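PDB 6EJQ: terminase, small subunit from Thermus phage G20c, which probably recognises the packaging initiation site on the viral DNA and regulates the ATPase of the large terminase subunit, working as a nine-membered ring. Local coordinates for residues D10-L15 / S23-T28; L88-A93 / T99-G104. All coordinates share one frame; numbering follows the deposited sequence.

Contact 1 (D10-L15 / S23-T28)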
ATOM      1  N   ASP B  10      28.576  16.538 -24.221  1.00 51.20           N
ATOM      2  CA  ASP B  10      27.478  16.415 -23.254  1.00 51.67           C
ATOM      3  C   ASP B  10      26.120  16.402 -23.932  1.00 50.73           C
ATOM      4  O   ASP B  10      25.258  15.612 -23.558  1.00 48.65           O
ATOM      5  CB  ASP B  10      27.513  17.538 -22.213  1.00 50.81           C
ATOM      6  CG  ASP B  10      28.659  17.395 -21.232  1.00 53.16           C
ATOM      7  OD1 ASP B  10      29.302  16.319 -21.191  1.00 51.79           O
ATOM      8  OD2 ASP B  10      28.915  18.375 -20.494  1.00 58.85           O
ATOM      9  N   ARG B  11      25.941  17.266 -24.928  1.00 50.85           N
ATOM     10  CA  ARG B  11      24.670  17.369 -25.624  1.00 51.46           C
ATOM     11  C   ARG B  11      24.360  16.146 -26.525  1.00 49.05           C
ATOM     12  O   ARG B  11      23.196  15.758 -26.648  1.00 43.69           O
ATOM     13  CB  ARG B  11      24.593  18.685 -26.398  1.00 57.07           C
ATOM     14  CG  ARG B  11      23.199  18.969 -26.940  1.00 64.32           C
ATOM     15  CD  ARG B  11      22.848  20.451 -26.982  1.00 69.18           C
ATOM     16  NE  ARG B  11      21.612  20.661 -27.742  1.00 74.11           N
ATOM     17  CZ  ARG B  11      20.378  20.362 -27.319  1.00 77.49           C
ATOM     18  NH1 ARG B  11      20.154  19.839 -26.107  1.00 76.78           N
ATOM     19  NH2 ARG B  11      19.342  20.589 -28.124  1.00 79.59           N
ATOM     20  N   VAL B  12      25.389  15.541 -27.130  1.00 46.33           N
ATOM     21  CA  VAL B  12      25.227  14.293 -27.886  1.00 44.11           C
ATOM     22  C   VAL B  12      24.724  13.206 -26.946  1.00 43.07           C
ATOM     23  O   VAL B  12      23.750  12.517 -27.250  1.00 40.24           O
ATOM     24  CB  VAL B  12      26.554  13.824 -28.537  1.00 45.65           C
ATOM     25  CG1 VAL B  12      26.484  12.367 -29.012  1.00 45.70           C
ATOM     26  CG2 VAL B  12      26.920  14.722 -29.706  1.00 48.53           C
ATOM     27  N   LEU B  13      25.425  13.050 -25.827  1.00 41.36           N
ATOM     28  CA  LEU B  13      25.076  12.077 -24.791  1.00 43.18           C
ATOM     29  C   LEU B  13      23.676  12.332 -24.207  1.00 42.29           C
ATOM     30  O   LEU B  13      22.891  11.399 -24.056  1.00 40.01           O
ATOM     31  CB  LEU B  13      26.122  12.110 -23.665  1.00 43.88           C
ATOM     32  CG  LEU B  13      25.960  11.140 -22.493  1.00 44.46           C
ATOM     33  CD1 LEU B  13      25.932   9.699 -22.973  1.00 44.60           C
ATOM     34  CD2 LEU B  13      27.093  11.349 -21.511  1.00 45.09           C
ATOM     35  N   LYS B  14      23.377  13.595 -23.908  1.00 41.07           N
ATOM     36  CA  LYS B  14      22.085  13.989 -23.363  1.00 42.00           C
ATOM     37  C   LYS B  14      20.954  13.557 -24.281  1.00 43.07           C
ATOM     38  O   LYS B  14      20.024  12.889 -23.841  1.00 43.76           O
ATOM     39  CB  LYS B  14      22.015  15.498 -23.150  1.00 43.28           C
ATOM     40  CG  LYS B  14      20.743  15.965 -22.462  1.00 47.07           C
ATOM     41  CD  LYS B  14      20.692  17.480 -22.332  1.00 49.48           C
ATOM     42  CE  LYS B  14      19.374  17.927 -21.724  1.00 50.93           C
ATOM     43  NZ  LYS B  14      19.132  19.392 -21.843  1.00 52.33           N
ATOM     44  N   LEU B  15      21.040  13.932 -25.554  1.00 42.16           N
ATOM     45  CA  LEU B  15      19.971  13.633 -26.501  1.00 41.39           C
ATOM     46  C   LEU B  15      19.808  12.128 -26.685  1.00 40.45           C
ATOM     47  O   LEU B  15      18.686  11.638 -26.785  1.00 40.12           O
ATOM     48  CB  LEU B  15      20.214  14.318 -27.841  1.00 41.32           C
ATOM     49  CG  LEU B  15      20.159  15.846 -27.838  1.00 42.59           C
ATOM     50  CD1 LEU B  15      20.598  16.382 -29.198  1.00 43.30           C
ATOM     51  CD2 LEU B  15      18.773  16.357 -27.486  1.00 42.79           C
ATOM     52  N   SER B  23      20.964   9.497 -35.749  1.00 60.39           N
ATOM     53  CA  SER B  23      20.740  10.307 -36.958  1.00 62.07           C
ATOM     54  C   SER B  23      20.044  11.632 -36.653  1.00 61.35           C
ATOM     55  O   SER B  23      20.395  12.657 -37.231  1.00 65.86           O
ATOM     56  CB  SER B  23      19.933   9.531 -38.007  1.00 63.88           C
ATOM     57  OG  SER B  23      18.637   9.205 -37.525  1.00 65.54           O
ATOM     58  N   GLU B  24      19.057  11.606 -35.759  1.00 59.35           N
ATOM     59  CA  GLU B  24      18.372  12.831 -35.322  1.00 57.93           C
ATOM     60  C   GLU B  24      19.308  13.741 -34.537  1.00 53.28           C
ATOM     61  O   GLU B  24      19.226  14.959 -34.654  1.00 52.40           O
ATOM     62  CB  GLU B  24      17.159  12.512 -34.441  1.00 60.85           C
ATOM     63  CG  GLU B  24      16.010  11.816 -35.146  1.00 65.08           C
ATOM     64  CD  GLU B  24      14.841  11.576 -34.211  1.00 68.50           C
ATOM     65  OE1 GLU B  24      14.953  10.682 -33.335  1.00 69.44           O
ATOM     66  OE2 GLU B  24      13.821  12.287 -34.344  1.00 69.53           O
ATOM     67  N   ILE B  25      20.170  13.138 -33.722  1.00 48.55           N
ATOM     68  CA  ILE B  25      21.144  13.877 -32.920  1.00 48.41           C
ATOM     69  C   ILE B  25      22.110  14.608 -33.844  1.00 47.84           C
ATOM     70  O   ILE B  25      22.436  15.769 -33.611  1.00 45.01           O
ATOM     71  CB  ILE B  25      21.955  12.947 -31.983  1.00 45.66           C
ATOM     72  CG1 ILE B  25      21.046  12.350 -30.897  1.00 45.13           C
ATOM     73  CG2 ILE B  25      23.115  13.704 -31.338  1.00 44.68           C
ATOM     74  CD1 ILE B  25      21.711  11.274 -30.063  1.00 44.88           C
ATOM     75  N   ALA B  26      22.561  13.905 -34.881  1.00 48.21           N
ATOM     76  CA  ALA B  26      23.440  14.471 -35.891  1.00 49.96           C
ATOM     77  C   ALA B  26      22.799  15.652 -36.617  1.00 53.13           C
ATOM     78  O   ALA B  26      23.402  16.716 -36.713  1.00 53.63           O
ATOM     79  CB  ALA B  26      23.851  13.401 -36.881  1.00 50.89           C
ATOM     80  N   GLN B  27      21.569  15.469 -37.099  1.00 56.17           N
ATOM     81  CA  GLN B  27      20.828  16.549 -37.773  1.00 58.44           C
ATOM     82  C   GLN B  27      20.587  17.767 -36.865  1.00 57.75           C
ATOM     83  O   GLN B  27      20.638  18.909 -37.326  1.00 60.48           O
ATOM     84  CB  GLN B  27      19.485  16.037 -38.319  1.00 61.18           C
ATOM     85  CG  GLN B  27      19.594  15.057 -39.481  1.00 64.91           C
ATOM     86  CD  GLN B  27      18.263  14.377 -39.804  1.00 70.13           C
ATOM     87  OE1 GLN B  27      17.520  14.820 -40.681  1.00 71.69           O
ATOM     88  NE2 GLN B  27      17.954  13.301 -39.085  1.00 74.66           N
ATOM     89  N   THR B  28      20.340  17.513 -35.583  1.00 56.08           N
ATOM     90  CA  THR B  28      20.028  18.561 -34.613  1.00 56.57           C
ATOM     91  C   THR B  28      21.252  19.404 -34.256  1.00 59.11           C
ATOM     92  O   THR B  28      21.172  20.639 -34.233  1.00 60.05           O
ATOM     93  CB  THR B  28      19.431  17.961 -33.317  1.00 56.05           C
ATOM     94  OG1 THR B  28      18.261  17.202 -33.644  1.00 57.82           O
ATOM     95  CG2 THR B  28      19.053  19.049 -32.307  1.00 53.70           C
TER

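Contact 2 (L88-A93 / T99-G104)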
ATOM      1  N   LEU B  88      -0.247  25.884   9.228  1.00 41.23           N
ATOM      2  CA  LEU B  88      -0.663  26.147  10.603  1.00 44.01           C
ATOM      3  C   LEU B  88      -1.394  27.467  10.743  1.00 46.13           C
ATOM      4  O   LEU B  88      -2.415  27.542  11.425  1.00 45.85           O
ATOM      5  CB  LEU B  88       0.540  26.232  11.549  1.00 45.60           C
ATOM      6  CG  LEU B  88       0.939  25.040  12.384  1.00 47.77           C
ATOM      7  CD1 LEU B  88       2.018  25.512  13.353  1.00 48.46           C
ATOM      8  CD2 LEU B  88      -0.256  24.443  13.128  1.00 49.58           C
ATOM      9  N   ARG B  89      -0.820  28.509  10.144  1.00 45.46           N
ATOM     10  CA  ARG B  89      -1.381  29.859  10.193  1.00 46.46           C
ATOM     11  C   ARG B  89      -2.801  29.845   9.658  1.00 44.60           C
ATOM     12  O   ARG B  89      -3.714  30.396  10.270  1.00 44.66           O
ATOM     13  CB  ARG B  89      -0.514  30.814   9.365  1.00 50.20           C
ATOM     14  CG  ARG B  89      -0.922  32.273   9.419  1.00 54.14           C
ATOM     15  CD  ARG B  89       0.107  33.174   8.749  1.00 57.74           C
ATOM     16  NE  ARG B  89      -0.055  33.228   7.287  1.00 60.50           N
ATOM     17  CZ  ARG B  89      -0.201  34.334   6.543  1.00 60.54           C
ATOM     18  NH1 ARG B  89      -0.210  35.555   7.085  1.00 60.93           N
ATOM     19  NH2 ARG B  89      -0.326  34.220   5.219  1.00 59.80           N
ATOM     20  N   ASN B  90      -2.972  29.202   8.512  1.00 43.61           N
ATOM     21  CA  ASN B  90      -4.282  29.058   7.899  1.00 43.49           C
ATOM     22  C   ASN B  90      -5.242  28.242   8.756  1.00 43.98           C
ATOM     23  O   ASN B  90      -6.390  28.649   8.922  1.00 46.62           O
ATOM     24  CB  ASN B  90      -4.160  28.472   6.502  1.00 42.04           C
ATOM     25  CG  ASN B  90      -3.776  29.517   5.480  1.00 43.48           C
ATOM     26  OD1 ASN B  90      -4.570  30.398   5.171  1.00 43.28           O
ATOM     27  ND2 ASN B  90      -2.558  29.432   4.956  1.00 46.48           N
ATOM     28  N   TYR B  91      -4.775  27.123   9.315  1.00 42.69           N
ATOM     29  CA  TYR B  91      -5.606  26.316  10.202  1.00 41.34           C
ATOM     30  C   TYR B  91      -6.087  27.128  11.402  1.00 44.45           C
ATOM     31  O   TYR B  91      -7.257  27.041  11.779  1.00 46.86           O
ATOM     32  CB  TYR B  91      -4.881  25.064  10.703  1.00 40.60           C
ATOM     33  CG  TYR B  91      -5.773  24.196  11.585  1.00 39.33           C
ATOM     34  CD1 TYR B  91      -6.745  23.385  11.022  1.00 37.81           C
ATOM     35  CD2 TYR B  91      -5.665  24.225  12.972  1.00 38.61           C
ATOM     36  CE1 TYR B  91      -7.573  22.614  11.810  1.00 39.78           C
ATOM     37  CE2 TYR B  91      -6.494  23.457  13.775  1.00 38.75           C
ATOM     38  CZ  TYR B  91      -7.449  22.652  13.187  1.00 40.29           C
ATOM     39  OH  TYR B  91      -8.293  21.880  13.953  1.00 41.49           O
ATOM     40  N   ASN B  92      -5.183  27.885  12.013  1.00 45.11           N
ATOM     41  CA  ASN B  92      -5.521  28.694  13.181  1.00 45.07           C
ATOM     42  C   ASN B  92      -6.461  29.836  12.816  1.00 47.60           C
ATOM     43  O   ASN B  92      -7.371  30.136  13.573  1.00 51.42           O
ATOM     44  CB  ASN B  92      -4.259  29.224  13.885  1.00 44.19           C
ATOM     45  CG  ASN B  92      -3.444  28.116  14.538  1.00 46.25           C
ATOM     46  OD1 ASN B  92      -3.959  27.035  14.827  1.00 48.16           O
ATOM     47  ND2 ASN B  92      -2.158  28.374  14.755  1.00 45.00           N
ATOM     48  N   ALA B  93      -6.255  30.454  11.657  1.00 50.00           N
ATOM     49  CA  ALA B  93      -7.156  31.496  11.170  1.00 53.32           C
ATOM     50  C   ALA B  93      -8.564  30.946  10.962  1.00 57.32           C
ATOM     51  O   ALA B  93      -9.541  31.577  11.346  1.00 58.81           O
ATOM     52  CB  ALA B  93      -6.628  32.100   9.875  1.00 53.14           C
ATOM     53  N   THR B  99     -11.462  35.137   7.644  1.00 59.32           N
ATOM     54  CA  THR B  99     -11.383  34.873   6.199  1.00 61.07           C
ATOM     55  C   THR B  99     -10.146  35.517   5.549  1.00 57.79           C
ATOM     56  O   THR B  99      -9.887  35.307   4.358  1.00 57.20           O
ATOM     57  CB  THR B  99     -12.645  35.396   5.484  1.00 62.68           C
ATOM     58  OG1 THR B  99     -12.810  36.795   5.758  1.00 62.77           O
ATOM     59  CG2 THR B  99     -13.868  34.643   5.971  1.00 62.27           C
ATOM     60  N   GLU B 100      -9.379  36.258   6.348  1.00 55.83           N
ATOM     61  CA  GLU B 100      -8.310  37.117   5.870  1.00 57.21           C
ATOM     62  C   GLU B 100      -7.267  37.255   6.982  1.00 54.58           C
ATOM     63  O   GLU B 100      -7.615  37.421   8.160  1.00 50.56           O
ATOM     64  CB  GLU B 100      -8.903  38.484   5.501  1.00 61.51           C
ATOM     65  CG  GLU B 100      -7.949  39.480   4.857  1.00 65.84           C
ATOM     66  CD  GLU B 100      -8.648  40.775   4.459  1.00 68.60           C
ATOM     67  OE1 GLU B 100      -8.250  41.850   4.955  1.00 71.09           O
ATOM     68  OE2 GLU B 100      -9.602  40.721   3.656  1.00 69.78           O
ATOM     69  N   HIS B 101      -5.991  37.164   6.612  1.00 50.99           N
ATOM     70  CA  HIS B 101      -4.907  37.308   7.582  1.00 51.75           C
ATOM     71  C   HIS B 101      -4.650  38.801   7.836  1.00 53.28           C
ATOM     72  O   HIS B 101      -5.153  39.647   7.092  1.00 52.97           O
ATOM     73  CB  HIS B 101      -3.639  36.589   7.094  1.00 49.82           C
ATOM     74  CG  HIS B 101      -3.822  35.115   6.902  1.00 47.80           C
ATOM     75  ND1 HIS B 101      -3.912  34.236   7.958  1.00 46.37           N
ATOM     76  CD2 HIS B 101      -3.959  34.370   5.777  1.00 44.95           C
ATOM     77  CE1 HIS B 101      -4.092  33.012   7.491  1.00 46.88           C
ATOM     78  NE2 HIS B 101      -4.120  33.067   6.171  1.00 44.28           N
ATOM     79  N   PRO B 102      -3.886  39.132   8.897  1.00 52.72           N
ATOM     80  CA  PRO B 102      -3.498  40.532   9.121  1.00 54.54           C
ATOM     81  C   PRO B 102      -2.793  41.209   7.932  1.00 54.46           C
ATOM     82  O   PRO B 102      -2.939  42.415   7.754  1.00 54.17           O
ATOM     83  CB  PRO B 102      -2.563  40.441  10.336  1.00 56.26           C
ATOM     84  CG  PRO B 102      -3.059  39.259  11.100  1.00 55.48           C
ATOM     85  CD  PRO B 102      -3.567  38.284  10.061  1.00 55.28           C
ATOM     86  N   ASP B 103      -2.057  40.443   7.123  1.00 55.14           N
ATOM     87  CA  ASP B 103      -1.404  40.986   5.911  1.00 57.15           C
ATOM     88  C   ASP B 103      -2.314  41.150   4.672  1.00 53.09           C
ATOM     89  O   ASP B 103      -1.820  41.494   3.598  1.00 54.86           O
ATOM     90  CB  ASP B 103      -0.133  40.175   5.550  1.00 60.02           C
ATOM     91  CG  ASP B 103      -0.421  38.718   5.147  1.00 61.78           C
ATOM     92  OD1 ASP B 103      -1.597  38.344   4.924  1.00 59.56           O
ATOM     93  OD2 ASP B 103       0.555  37.940   5.062  1.00 63.23           O
ATOM     94  N   GLY B 104      -3.617  40.902   4.810  1.00 50.24           N
ATOM     95  CA  GLY B 104      -4.559  41.023   3.693  1.00 50.08           C
ATOM     96  C   GLY B 104      -4.778  39.760   2.863  1.00 51.67           C
ATOM     97  O   GLY B 104      -5.751  39.697   2.105  1.00 52.52           O
TER

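Contact 1 (D10-L15 / S23-T28)
The first two helices of the small N-terminal helix-turn-helix-type domain meet here, Val12 and Leu15 of segment 10-15 receiving Ile25 of segment 23-28. The axes of the two segments come within 10.0 Å at 141°, closer to antiparallel than to perpendicular, and no hydrogen bond links them: the contact is mainly apolar. Ile25 points toward the opposite helix and divides its two branches. With CG1 anti to its own carbonyl carbon (chi1 -67°), the longer branch lays CG1 against Leu15 CB at 3.7 Å and carries CD1 on to the backbone, 3.7 Å from Val12 O. The short branch turns to Val12, Ile25 CG2 standing 4.3 Å from Val12 CG2. One turn further along, the methyl CG2 of Thr28 approaches Leu15 CD1 (4.4 Å) and, loosely and at an oblique angle, the Arg11 guanidinium. The Thr28 hydroxyl is occupied within its own helix: OG1 donates to Glu24 O over 2.6 Å, on the opposite face of that carbonyl from the Thr28 backbone N-H. Phe20, in the connection between the helices, packs on both Leu15 and Ile25, Leu29 of helix 22-33 extends the seam, and helix 39-53 closes over Val12 with Val45 and Leu46.

Contact 2 (L88-A93 / T99-G104)
The guanidinium of Arg89 lies flat over one face of the His101 ring, a parallel stack of guanidinium on imidazole with centres 3.8 Å apart and planes only 12° from parallel. At the ring's edge, in its plane, His101 NE2 donates to Asn90 OD1 (2.9 Å, 154° at the hydrogen), while Ala93 CB meets His101 CE1 obliquely at 3.6 Å. The Asn90 amide stands steeply to the ring, and the donor reaches OD1 from above the carbonyl plane, not along a lone pair; OD1 also accepts from Ile108 N, and ND2 is tied to Asn86 O, which fixes the rotation of the amide. Asp103 sits at the guanidinium edge: Asp103 OD2 accepts from Arg89 NH1 at 3.2 Å in a salt bridge, met from above the carboxylate plane, and its OD1 bonds Thr105 OG1. An extended start, CG anti to the backbone N (chi1 -175°), followed by a bend at chi3 brings the arginine head over the imidazole. A type I turn from His101 to Gly104, closed by Gly104 N to His101 O (3.0 Å), holds Asp103 beside this stack. Val107 packs on His101, Asn90 and Ala93, so the loop folds back on the end of helix 59-95 before the chain enters helix 112-139.

Contact 1 and contact 2 lie on opposite sides of the chain's centre, their own centres 51 Å apart and their nearest atoms about 36 Å apart, so neither touches the other. Contact 1 belongs to the N-terminal domain, whose membership of the helix-turn-helix clan is consistent with a part in DNA binding; contact 2 belongs to the C-terminal domain, at the far end of helix 59-95. Along the chain contact 1 closes before contact 2 opens, with most of that long helix between them. Both have neighbouring subunits close by: Leu13 and Lys14 of segment 10-15 pack on Glu71 and Ile75 of one, Leu88 and Tyr91 of segment 88-93 on Asp79 and Ile83 of another, within the nine-membered ring.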